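Local coordinates for protein putative hydrolase (Chromobacterium violaceum, PDB 3MCW) that is probably a hydrolase of the isochorismatase family, related in sequence to the nicotinamidases, at residues R32-A37 with E165-S170; N96-F99 with G103-A106; A134-F139 with G176-V181; K153-W156 with R160-A163. All blocks are in the same frame, centred on the assembly; numbering follows the deposited sequence.

Interaction 1: residues R32-A37 with E165-S170; sequences RNHPQA and EVHAMS
The imidazole of His-167 reaches out from helix 163-174 to meet Asn-33 and His-34 in the loop ahead of helix 37-51. Its CB already lies 3.5 Å from Asn-33 ND2. CG stands anti to the backbone N (chi1 -174°), which carries the ring away from its own helix and into the loop. CG is the closest ring atom to Asn-33 ND2, at 3.4 Å, and the amide nitrogen sits over one face of the imidazole, displaced toward its rim, with amide and ring planes 64° apart. Farther out, CE1 and NE2 meet the second histidine: NE2 comes within 3.3 Å of His-34 CE1. The two imidazoles are inclined at 67° with centroids 4.5 Å apart.

Flat, polar residues suit this buried place because they pack closely while their nitrogens and oxygens find partners beyond the contact. His-167 ND1 bonds to Thr-123 OG1 and NE2 to Glu-145 OE1, so the ring is held at both nitrogens and its rotation is fixed. Asn-33 OD1 takes the backbone N of Thr-150, and His-34 ND1 bonds to Cys-148 O. Within the loop, Arg-32 NE donates almost straight to Asn-33 O (3.1 Å). The cluster joins helix 163-174 to the loop leading into helix 37-51, against the end of strand 140-149, while Val-166 and Ala-168 meet the second subunit.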
loop_
_atom_site.group_PDB
_atom_site.type_symbol
_atom_site.label_atom_id
_atom_site.label_comp_id
_atom_site.label_asym_id
_atom_site.label_seq_id
_atom_site.Cartn_x
_atom_site.Cartn_y
_atom_site.Cartn_z
ATOM N N ARG A 32 -6.729 14.756 -13.839
ATOM C CA ARG A 32 -5.842 13.607 -13.989
ATOM C C ARG A 32 -4.589 13.960 -14.744
ATOM O O ARG A 32 -4.486 14.963 -15.448
ATOM C CB ARG A 32 -6.574 12.485 -14.749
ATOM C CG ARG A 32 -7.030 12.883 -16.170
ATOM C CD ARG A 32 -7.536 11.729 -16.940
ATOM N NE ARG A 32 -6.482 10.888 -17.468
ATOM C CZ ARG A 32 -6.710 9.845 -18.274
ATOM N NH1 ARG A 32 -7.944 9.534 -18.611
ATOM N NH2 ARG A 32 -5.712 9.136 -18.775
ATOM N N ASN A 33 -3.589 13.096 -14.627
ATOM C CA ASN A 33 -2.398 13.115 -15.444
ATOM C C ASN A 33 -2.486 12.058 -16.563
ATOM O O ASN A 33 -3.515 11.378 -16.737
ATOM C CB ASN A 33 -1.120 12.920 -14.594
ATOM C CG ASN A 33 -0.990 11.530 -14.018
ATOM O OD1 ASN A 33 -1.974 10.893 -13.756
ATOM N ND2 ASN A 33 0.252 11.044 -13.849
ATOM N N HIS A 34 -1.381 11.928 -17.297
ATOM C CA HIS A 34 -1.168 10.874 -18.286
ATOM C C HIS A 34 -2.348 10.655 -19.213
ATOM O O HIS A 34 -2.940 9.589 -19.239
ATOM C CB HIS A 34 -0.746 9.550 -17.635
ATOM C CG HIS A 34 0.667 9.527 -17.188
ATOM N ND1 HIS A 34 1.263 8.392 -16.677
ATOM C CD2 HIS A 34 1.645 10.457 -17.272
ATOM C CE1 HIS A 34 2.527 8.640 -16.428
ATOM N NE2 HIS A 34 2.797 9.875 -16.804
ATOM N N PRO A 35 -2.657 11.644 -20.047
ATOM C CA PRO A 35 -3.790 11.515 -20.947
ATOM C C PRO A 35 -3.721 10.363 -21.925
ATOM O O PRO A 35 -4.783 9.955 -22.419
ATOM C CB PRO A 35 -3.799 12.885 -21.672
ATOM C CG PRO A 35 -2.388 13.370 -21.583
ATOM C CD PRO A 35 -1.976 12.938 -20.194
ATOM N N GLN A 36 -2.528 9.868 -22.213
ATOM C CA GLN A 36 -2.306 8.745 -23.120
ATOM C C GLN A 36 -2.267 7.388 -22.409
ATOM O O GLN A 36 -1.929 6.383 -23.029
ATOM C CB GLN A 36 -0.996 8.941 -23.895
ATOM C CG GLN A 36 -1.002 10.126 -24.880
ATOM C CD GLN A 36 -2.403 10.547 -25.328
ATOM O OE1 GLN A 36 -3.315 9.726 -25.440
ATOM N NE2 GLN A 36 -2.572 11.845 -25.570
ATOM N N ALA A 37 -2.601 7.342 -21.111
ATOM C CA ALA A 37 -2.520 6.073 -20.390
ATOM C C ALA A 37 -3.353 4.989 -21.046
ATOM O O ALA A 37 -2.952 3.833 -21.112
ATOM C CB ALA A 37 -2.950 6.240 -18.923
ATOM N N GLU A 165 2.416 15.112 -9.494
ATOM C CA GLU A 165 3.180 15.040 -8.255
ATOM C C GLU A 165 2.770 13.828 -7.431
ATOM O O GLU A 165 3.617 13.169 -6.833
ATOM C CB GLU A 165 2.996 16.330 -7.459
ATOM C CG GLU A 165 3.669 17.538 -8.087
ATOM C CD GLU A 165 3.359 18.817 -7.339
ATOM O OE1 GLU A 165 2.200 19.178 -7.135
ATOM O OE2 GLU A 165 4.341 19.463 -6.944
ATOM N N VAL A 166 1.478 13.553 -7.359
ATOM C CA VAL A 166 0.968 12.383 -6.634
ATOM C C VAL A 166 1.544 11.108 -7.242
ATOM O O VAL A 166 2.023 10.226 -6.536
ATOM C CB VAL A 166 -0.581 12.382 -6.626
ATOM C CG1 VAL A 166 -1.135 11.091 -6.044
ATOM C CG2 VAL A 166 -1.127 13.617 -5.904
ATOM N N HIS A 167 1.474 11.021 -8.557
ATOM C CA HIS A 167 2.005 9.893 -9.318
ATOM C C HIS A 167 3.493 9.719 -9.020
ATOM O O HIS A 167 3.956 8.618 -8.753
ATOM C CB HIS A 167 1.745 10.176 -10.816
ATOM C CG HIS A 167 2.093 9.091 -11.772
ATOM N ND1 HIS A 167 1.197 8.135 -12.204
ATOM C CD2 HIS A 167 3.228 8.919 -12.482
ATOM C CE1 HIS A 167 1.830 7.389 -13.112
ATOM N NE2 HIS A 167 3.059 7.836 -13.296
ATOM N N ALA A 168 4.256 10.803 -9.092
ATOM C CA ALA A 168 5.700 10.734 -8.894
ATOM C C ALA A 168 6.070 10.250 -7.481
ATOM O O ALA A 168 7.073 9.549 -7.311
ATOM C CB ALA A 168 6.316 12.089 -9.161
HETATM N N MSE A 169 5.275 10.648 -6.494
HETATM C CA MSE A 169 5.543 10.226 -5.125
HETATM C C MSE A 169 5.231 8.737 -4.965
HETATM O O MSE A 169 6.006 7.984 -4.349
HETATM C CB MSE A 169 4.819 11.143 -4.115
HETATM C CG MSE A 169 5.445 12.539 -4.051
HETATM SE SE MSE A 169 4.659 13.805 -2.797
HETATM C CE MSE A 169 5.444 13.060 -1.266
ATOM N N SER A 170 4.103 8.287 -5.512
ATOM C CA SER A 170 3.794 6.853 -5.429
ATOM C C SER A 170 4.802 5.999 -6.153
ATOM O O SER A 170 5.244 4.983 -5.627
ATOM C CB SER A 170 2.404 6.552 -5.949
ATOM O OG SER A 170 1.406 7.013 -5.077
#

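Interaction 2: residues N96-F99 with G103-A106; sequences NSAF and GLEA
Leu-104 lays its CD2 methyl over one face of the Phe-99 ring, a CH-pi contact 3.9 Å from the centroid and 16° off the ring normal. With chi1 at 178° the Leu-104 side chain extends opposite its own amide, from the first turn of helix 104-111 back over the preceding loop. The same CD2 also touches Ala-98 CB at 3.9 Å, so one methyl fills the angle between a small side chain and an aromatic face. At the ring's edge, Phe-99 CD1 approaches the backbone N of Glu-105 at 3.8 Å. A water completes this shell: it donates to Phe-99 O (2.8 Å) and accepts from Glu-105 N (2.9 Å), occupying one of the amide N-H groups at the start of the helix.

Around these contacts, Ser-97 OG accepts from Phe-99 N at 3.2 Å, an ST turn that sets the backbone from which the ring projects. Thr-102 OG1 bonds to both Ala-98 O and Leu-104 N, drawing loop and helix together. Phe-99 also packs on Ala-134 and Leu-137, while Leu-104 rests on Ile-56 of the central sheet. The carboxylate of Glu-105 turns to Arg-109, one helical turn on. The arrangement is a compact strand-to-helix connection, leading from strand 89-93 at the edge of a parallel sheet into helix 104-111, as expected of the alpha/beta fold of the isochorismatase family.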
loop_
_atom_site.group_PDB
_atom_site.type_symbol
_atom_site.label_atom_id
_atom_site.label_comp_id
_atom_site.label_asym_id
_atom_site.label_seq_id
_atom_site.Cartn_x
_atom_site.Cartn_y
_atom_site.Cartn_z
ATOM N N ASN A 96 -9.558 -2.007 -2.383
ATOM C CA ASN A 96 -8.526 -1.462 -3.253
ATOM C C ASN A 96 -7.593 -2.505 -3.824
ATOM O O ASN A 96 -7.266 -2.487 -5.004
ATOM C CB ASN A 96 -7.749 -0.379 -2.522
ATOM C CG ASN A 96 -8.676 0.668 -1.980
ATOM O OD1 ASN A 96 -9.018 0.680 -0.807
ATOM N ND2 ASN A 96 -9.174 1.508 -2.870
ATOM N N SER A 97 -7.086 -3.395 -2.977
ATOM C CA SER A 97 -6.182 -4.427 -3.449
ATOM C C SER A 97 -6.905 -5.517 -4.219
ATOM O O SER A 97 -7.832 -6.114 -3.722
ATOM C CB SER A 97 -5.442 -5.065 -2.276
ATOM O OG SER A 97 -4.681 -6.155 -2.820
ATOM N N ALA A 98 -6.365 -5.843 -5.392
ATOM C CA ALA A 98 -6.925 -6.915 -6.247
ATOM C C ALA A 98 -6.794 -8.308 -5.624
ATOM O O ALA A 98 -7.401 -9.232 -6.140
ATOM C CB ALA A 98 -6.261 -6.897 -7.614
ATOM N N PHE A 99 -6.001 -8.449 -4.547
ATOM C CA PHE A 99 -5.853 -9.736 -3.896
ATOM C C PHE A 99 -6.938 -10.044 -2.855
ATOM O O PHE A 99 -7.212 -11.211 -2.551
ATOM C CB PHE A 99 -4.487 -9.843 -3.216
ATOM C CG PHE A 99 -3.348 -9.858 -4.187
ATOM C CD1 PHE A 99 -2.929 -11.043 -4.801
ATOM C CD2 PHE A 99 -2.690 -8.694 -4.532
ATOM C CE1 PHE A 99 -1.907 -11.080 -5.703
ATOM C CE2 PHE A 99 -1.671 -8.718 -5.439
ATOM C CZ PHE A 99 -1.264 -9.915 -6.033
ATOM N N GLY A 103 -9.771 -14.644 -5.581
ATOM C CA GLY A 103 -8.904 -15.784 -5.742
ATOM C C GLY A 103 -7.627 -15.451 -6.482
ATOM O O GLY A 103 -7.037 -16.346 -7.101
ATOM N N LEU A 104 -7.175 -14.189 -6.456
ATOM C CA LEU A 104 -6.090 -13.855 -7.379
ATOM C C LEU A 104 -4.795 -14.559 -7.048
ATOM O O LEU A 104 -4.147 -15.139 -7.927
ATOM C CB LEU A 104 -5.891 -12.332 -7.439
ATOM C CG LEU A 104 -4.745 -11.843 -8.342
ATOM C CD1 LEU A 104 -4.913 -12.247 -9.800
ATOM C CD2 LEU A 104 -4.590 -10.332 -8.213
ATOM N N GLU A 105 -4.364 -14.474 -5.794
ATOM C CA GLU A 105 -3.085 -15.062 -5.436
ATOM C C GLU A 105 -3.041 -16.572 -5.730
ATOM O O GLU A 105 -2.081 -17.075 -6.331
ATOM C CB GLU A 105 -2.721 -14.818 -3.968
ATOM C CG GLU A 105 -1.359 -15.371 -3.617
ATOM C CD GLU A 105 -0.966 -15.235 -2.155
ATOM O OE1 GLU A 105 -1.768 -14.738 -1.344
ATOM O OE2 GLU A 105 0.169 -15.633 -1.838
ATOM N N ALA A 106 -4.097 -17.279 -5.318
ATOM C CA ALA A 106 -4.109 -18.722 -5.544
ATOM C C ALA A 106 -4.104 -19.065 -7.036
ATOM O O ALA A 106 -3.479 -20.036 -7.455
ATOM C CB ALA A 106 -5.297 -19.357 -4.824
HETATM O O HOH W 1 -5.707 -13.411 -3.445
#

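Interaction 3: residues A134-F139 with G176-V181; sequences AGNLGF and GEYCRV
Gly-135, in the last turn of helix 123-136, brings its CA within 4.6 Å of the Tyr-178 CA in the loop before strand 180-182. At that approach its CA makes a C-H...O contact with Tyr-178 O at 3.4 Å, and glycine suits the place because a CB would collide with that oxygen. Next along the helix, Asn-136 sends its amide toward the tyrosine ring, with ND2 3.4 Å from Tyr-178 CE1 and the amide and ring planes 32° apart. CG of Asn-136 lies anti to the carbonyl carbon (chi1 -74°), beside the backbone N, which lets ND2 reach the ring.

A water joins the same nitrogen to the loop, accepting from Asn-136 ND2 and donating to Glu-177 O, each at 2.9 Å. The helix closes just beyond with a Schellman motif: Phe-139 N bonds to Ala-134 O at 3.0 Å, and Gly-138 takes the positive phi (99°) that the motif requires and that glycine adopts without strain. The chain then runs directly into strand 140-149, which lies beside strand 180-182 in the parallel sheet, so the contact joins the chain entering one strand to the chain entering its neighbour. A second water spans these approaches, donating to Phe-139 O and to Tyr-178 O.

The polar ends also serve the dimer. Asn-136 uses ND2 to donate to Asn-96 OD1 of the second subunit, and OD1 to accept from Ser-97 N of that subunit. Glu-177 OE2 takes amide donors from Asn-96 and Asn-125 of the same neighbouring chain, and the Tyr-178 side chain packs on that Asn-96.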
loop_
_atom_site.group_PDB
_atom_site.type_symbol
_atom_site.label_atom_id
_atom_site.label_comp_id
_atom_site.label_asym_id
_atom_site.label_seq_id
_atom_site.Cartn_x
_atom_site.Cartn_y
_atom_site.Cartn_z
ATOM N N ALA A 134 1.362 -7.291 -3.925
ATOM C CA ALA A 134 2.024 -8.229 -4.835
ATOM C C ALA A 134 3.499 -8.393 -4.519
ATOM O O ALA A 134 4.015 -9.515 -4.476
ATOM C CB ALA A 134 1.831 -7.792 -6.286
ATOM N N GLY A 135 4.203 -7.283 -4.358
ATOM C CA GLY A 135 5.624 -7.364 -4.089
ATOM C C GLY A 135 5.905 -8.064 -2.762
ATOM O O GLY A 135 6.763 -8.946 -2.664
ATOM N N ASN A 136 5.129 -7.728 -1.729
ATOM C CA ASN A 136 5.351 -8.361 -0.434
ATOM C C ASN A 136 4.978 -9.840 -0.408
ATOM O O ASN A 136 5.547 -10.601 0.369
ATOM C CB ASN A 136 4.594 -7.619 0.685
ATOM C CG ASN A 136 5.179 -6.261 1.115
ATOM O OD1 ASN A 136 4.641 -5.666 2.042
ATOM N ND2 ASN A 136 6.240 -5.796 0.526
ATOM N N LEU A 137 4.047 -10.247 -1.271
ATOM C CA LEU A 137 3.689 -11.662 -1.425
ATOM C C LEU A 137 4.750 -12.442 -2.210
ATOM O O LEU A 137 4.668 -13.664 -2.294
ATOM C CB LEU A 137 2.319 -11.805 -2.102
ATOM C CG LEU A 137 1.110 -11.422 -1.232
ATOM C CD1 LEU A 137 -0.151 -11.370 -2.090
ATOM C CD2 LEU A 137 0.920 -12.373 -0.042
ATOM N N GLY A 138 5.717 -11.772 -2.808
ATOM C CA GLY A 138 6.812 -12.407 -3.530
ATOM C C GLY A 138 6.682 -12.473 -5.034
ATOM O O GLY A 138 7.415 -13.185 -5.681
ATOM N N PHE A 139 5.719 -11.757 -5.599
ATOM C CA PHE A 139 5.612 -11.648 -7.063
ATOM C C PHE A 139 6.635 -10.651 -7.558
ATOM O O PHE A 139 6.990 -9.680 -6.889
ATOM C CB PHE A 139 4.205 -11.197 -7.448
ATOM C CG PHE A 139 3.186 -12.228 -7.140
ATOM C CD1 PHE A 139 2.918 -13.226 -8.045
ATOM C CD2 PHE A 139 2.465 -12.205 -5.961
ATOM C CE1 PHE A 139 2.015 -14.210 -7.760
ATOM C CE2 PHE A 139 1.541 -13.201 -5.652
ATOM C CZ PHE A 139 1.332 -14.215 -6.557
ATOM N N GLY A 176 11.755 -0.338 -6.450
ATOM C CA GLY A 176 12.788 -1.014 -5.652
ATOM C C GLY A 176 12.160 -1.805 -4.500
ATOM O O GLY A 176 12.350 -3.012 -4.378
ATOM N N GLU A 177 11.386 -1.150 -3.664
ATOM C CA GLU A 177 10.843 -1.772 -2.482
ATOM C C GLU A 177 9.759 -2.792 -2.807
ATOM O O GLU A 177 9.620 -3.793 -2.114
ATOM C CB GLU A 177 10.311 -0.681 -1.537
ATOM C CG GLU A 177 10.036 -1.109 -0.129
ATOM C CD GLU A 177 11.273 -1.346 0.734
ATOM O OE1 GLU A 177 12.412 -1.301 0.209
ATOM O OE2 GLU A 177 11.109 -1.579 1.966
ATOM N N TYR A 178 8.935 -2.500 -3.809
ATOM C CA TYR A 178 7.777 -3.326 -4.164
ATOM C C TYR A 178 7.743 -3.829 -5.599
ATOM O O TYR A 178 7.044 -4.798 -5.877
ATOM C CB TYR A 178 6.482 -2.571 -3.873
ATOM C CG TYR A 178 6.331 -2.136 -2.432
ATOM C CD1 TYR A 178 5.742 -2.971 -1.468
ATOM C CD2 TYR A 178 6.710 -0.875 -2.039
ATOM C CE1 TYR A 178 5.581 -2.521 -0.150
ATOM C CE2 TYR A 178 6.559 -0.437 -0.716
ATOM C CZ TYR A 178 5.996 -1.259 0.201
ATOM O OH TYR A 178 5.814 -0.857 1.508
ATOM N N CYS A 179 8.408 -3.131 -6.516
ATOM C CA CYS A 179 8.310 -3.434 -7.952
ATOM C C CYS A 179 9.428 -2.744 -8.694
ATOM O O CYS A 179 10.230 -2.011 -8.100
ATOM C CB CYS A 179 6.969 -2.966 -8.509
ATOM S SG CYS A 179 6.815 -1.164 -8.606
ATOM N N ARG A 180 9.531 -3.033 -9.991
ATOM C CA ARG A 180 10.357 -2.259 -10.904
ATOM C C ARG A 180 9.436 -1.360 -11.710
ATOM O O ARG A 180 8.584 -1.844 -12.469
ATOM C CB ARG A 180 11.122 -3.195 -11.828
ATOM C CG ARG A 180 12.048 -2.449 -12.762
ATOM C CD ARG A 180 12.900 -3.380 -13.574
ATOM N NE ARG A 180 13.706 -2.641 -14.517
ATOM C CZ ARG A 180 14.744 -3.146 -15.148
ATOM N NH1 ARG A 180 15.073 -4.411 -14.959
ATOM N NH2 ARG A 180 15.412 -2.388 -15.992
ATOM N N VAL A 181 9.615 -0.048 -11.592
ATOM C CA VAL A 181 8.852 0.916 -12.388
ATOM C C VAL A 181 9.516 1.018 -13.768
ATOM O O VAL A 181 10.703 1.227 -13.874
ATOM C CB VAL A 181 8.825 2.270 -11.684
ATOM C CG1 VAL A 181 8.178 3.328 -12.607
ATOM C CG2 VAL A 181 8.076 2.151 -10.357
HETATM O O HOH W 2 8.055 -6.174 -1.768
HETATM O O HOH W 3 8.049 -7.050 -7.236
#

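Interaction 4: residues K153-W156 with R160-A163; sequences KTDW and RRSA
Lys-153 and Arg-161 exchange two backbone hydrogen bonds, Lys-153 N to Arg-161 O and Arg-161 N to Lys-153 O, both 3.0 Å. They form the hydrogen-bonded pair of a short antiparallel hairpin of strands 153-154 and 160-161. Thr-154 and Arg-160 follow as a non-hydrogen-bonded pair, their CA atoms 4.2 Å apart and their side chains on the other face from those of Lys-153 and Arg-161. There, in one of two conformers of Arg-160, a water bridges the two: it lies 2.8 Å from Thr-154 OG1 and accepts from Arg-160 NH2 at 2.7 Å, meeting the guanidinium at its edge, in plane. A bend at chi3 (49°) turns that guanidinium back toward the threonine.

Asp-155 and Arg-161 form a long salt bridge, OD2 to NE 3.9 Å. Their planes stand 86° apart and no N-H points at the oxygen, so the attraction is of charge alone. Each has a firmer partner: Asp-155 OD1 accepts from the backbone N of His-157 and of Arg-159 within the hairpin loop, and Arg-161 NH2 pairs with Glu-165 OE2 of the second subunit. A long, bendable arginine suits this place: bent at chi2, its aliphatic part runs alongside residues 153-155, CB 3.3 Å from Lys-153 O, while its charge extends into the interface. There the Arg-161 side chain packs on Met-169 of the second subunit, and Asp-155 packs on Ala-168 of that chain.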
loop_
_atom_site.group_PDB
_atom_site.type_symbol
_atom_site.label_atom_id
_atom_site.label_comp_id
_atom_site.label_asym_id
_atom_site.label_seq_id
_atom_site.Cartn_x
_atom_site.Cartn_y
_atom_site.Cartn_z
ATOM N N LYS A 153 -4.543 15.774 -5.574
ATOM C CA LYS A 153 -4.989 15.578 -4.194
ATOM C C LYS A 153 -4.258 16.551 -3.291
ATOM O O LYS A 153 -3.077 16.829 -3.445
ATOM C CB LYS A 153 -4.811 14.129 -3.689
ATOM C CG LYS A 153 -5.554 13.844 -2.353
ATOM C CD LYS A 153 -5.426 12.440 -1.838
ATOM C CE LYS A 153 -6.345 11.484 -2.557
ATOM N NZ LYS A 153 -7.788 11.905 -2.535
ATOM N N THR A 154 -4.987 17.048 -2.314
ATOM C CA THR A 154 -4.415 17.929 -1.292
ATOM C C THR A 154 -3.761 17.062 -0.218
ATOM O O THR A 154 -4.398 16.129 0.279
ATOM C CB THR A 154 -5.462 18.847 -0.687
ATOM O OG1 THR A 154 -6.143 19.559 -1.729
ATOM C CG2 THR A 154 -4.839 19.843 0.274
ATOM N N ASP A 155 -2.522 17.367 0.133
ATOM C CA ASP A 155 -1.842 16.581 1.164
ATOM C C ASP A 155 -2.386 16.960 2.531
ATOM O O ASP A 155 -3.195 17.875 2.691
ATOM C CB ASP A 155 -0.308 16.658 1.021
ATOM C CG ASP A 155 0.327 17.945 1.521
ATOM O OD1 ASP A 155 -0.294 18.721 2.253
ATOM O OD2 ASP A 155 1.519 18.116 1.198
ATOM N N TRP A 156 -1.955 16.242 3.570
ATOM C CA TRP A 156 -2.518 16.420 4.904
ATOM C C TRP A 156 -2.149 17.762 5.536
ATOM O O TRP A 156 -2.704 18.132 6.562
ATOM C CB TRP A 156 -1.990 15.303 5.828
ATOM C CG TRP A 156 -2.813 15.095 7.024
ATOM C CD1 TRP A 156 -2.511 15.353 8.380
ATOM C CD2 TRP A 156 -4.088 14.526 7.023
ATOM N NE1 TRP A 156 -3.554 15.018 9.145
ATOM C CE2 TRP A 156 -4.540 14.473 8.367
ATOM C CE3 TRP A 156 -4.916 14.042 6.027
ATOM C CZ2 TRP A 156 -5.811 14.025 8.722
ATOM C CZ3 TRP A 156 -6.196 13.587 6.391
ATOM C CH2 TRP A 156 -6.622 13.579 7.720
ATOM N N ARG A 160 -1.843 21.599 -2.182
ATOM C CA ARG A 160 -2.499 21.035 -3.345
ATOM C C ARG A 160 -1.430 20.418 -4.238
ATOM O O ARG A 160 -0.561 21.134 -4.722
ATOM C CB ARG A 160 -3.260 22.125 -4.086
ATOM C CG ARG A 160 -4.403 22.671 -3.262
ATOM C CD ARG A 160 -5.142 23.811 -3.925
ATOM N NE ARG A 160 -5.523 23.525 -5.309
ATOM C CZ ARG A 160 -6.476 22.673 -5.702
ATOM N NH1 ARG A 160 -6.714 22.490 -7.003
ATOM N NH2 ARG A 160 -7.162 21.975 -4.811
ATOM N N ARG A 161 -1.464 19.107 -4.419
ATOM C CA ARG A 161 -0.539 18.388 -5.285
ATOM C C ARG A 161 -1.212 18.036 -6.602
ATOM O O ARG A 161 -2.357 17.566 -6.615
ATOM C CB ARG A 161 -0.034 17.116 -4.574
ATOM C CG ARG A 161 0.709 17.365 -3.282
ATOM C CD ARG A 161 2.015 18.079 -3.567
ATOM N NE ARG A 161 2.913 18.034 -2.440
ATOM C CZ ARG A 161 3.941 18.845 -2.281
ATOM N NH1 ARG A 161 4.157 19.835 -3.139
ATOM N NH2 ARG A 161 4.692 18.724 -1.208
ATOM N N SER A 162 -0.520 18.253 -7.707
ATOM C CA SER A 162 -1.053 17.814 -8.971
ATOM C C SER A 162 -1.058 16.303 -9.059
ATOM O O SER A 162 -0.267 15.629 -8.413
ATOM C CB SER A 162 -0.229 18.395 -10.128
ATOM O OG SER A 162 1.052 17.760 -10.163
ATOM N N ALA A 163 -1.837 15.787 -9.987
ATOM C CA ALA A 163 -1.821 14.350 -10.299
ATOM C C ALA A 163 -0.413 13.923 -10.632
ATOM O O ALA A 163 0.018 12.837 -10.245
ATOM C CB ALA A 163 -2.766 14.065 -11.450
HETATM O O HOH W 4 -7.352 21.995 -2.140
#

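How the interactions relate
All four contacts belong to one alpha/beta domain, and each has residues in touch with the second subunit. After segment 32-37 interaction 2 comes first and closes before interaction 3 opens; interactions 1 and 3 alternate their segments, and the hairpin of interaction 4 falls within the span of both. Interactions 1 and 4, with centres about 12 Å apart, meet where strand 160-161 leads into helix 163-174, Ala-163 packing against Asn-33. Interactions 2 and 3, centres about 14 Å apart, meet where the Phe-99 ring packs on Phe-139 and Glu-105 on Leu-137. Interactions 1 and 2 have centres about 24 Å apart across the chain's centre, so the dimer interface draws on distant parts of the fold.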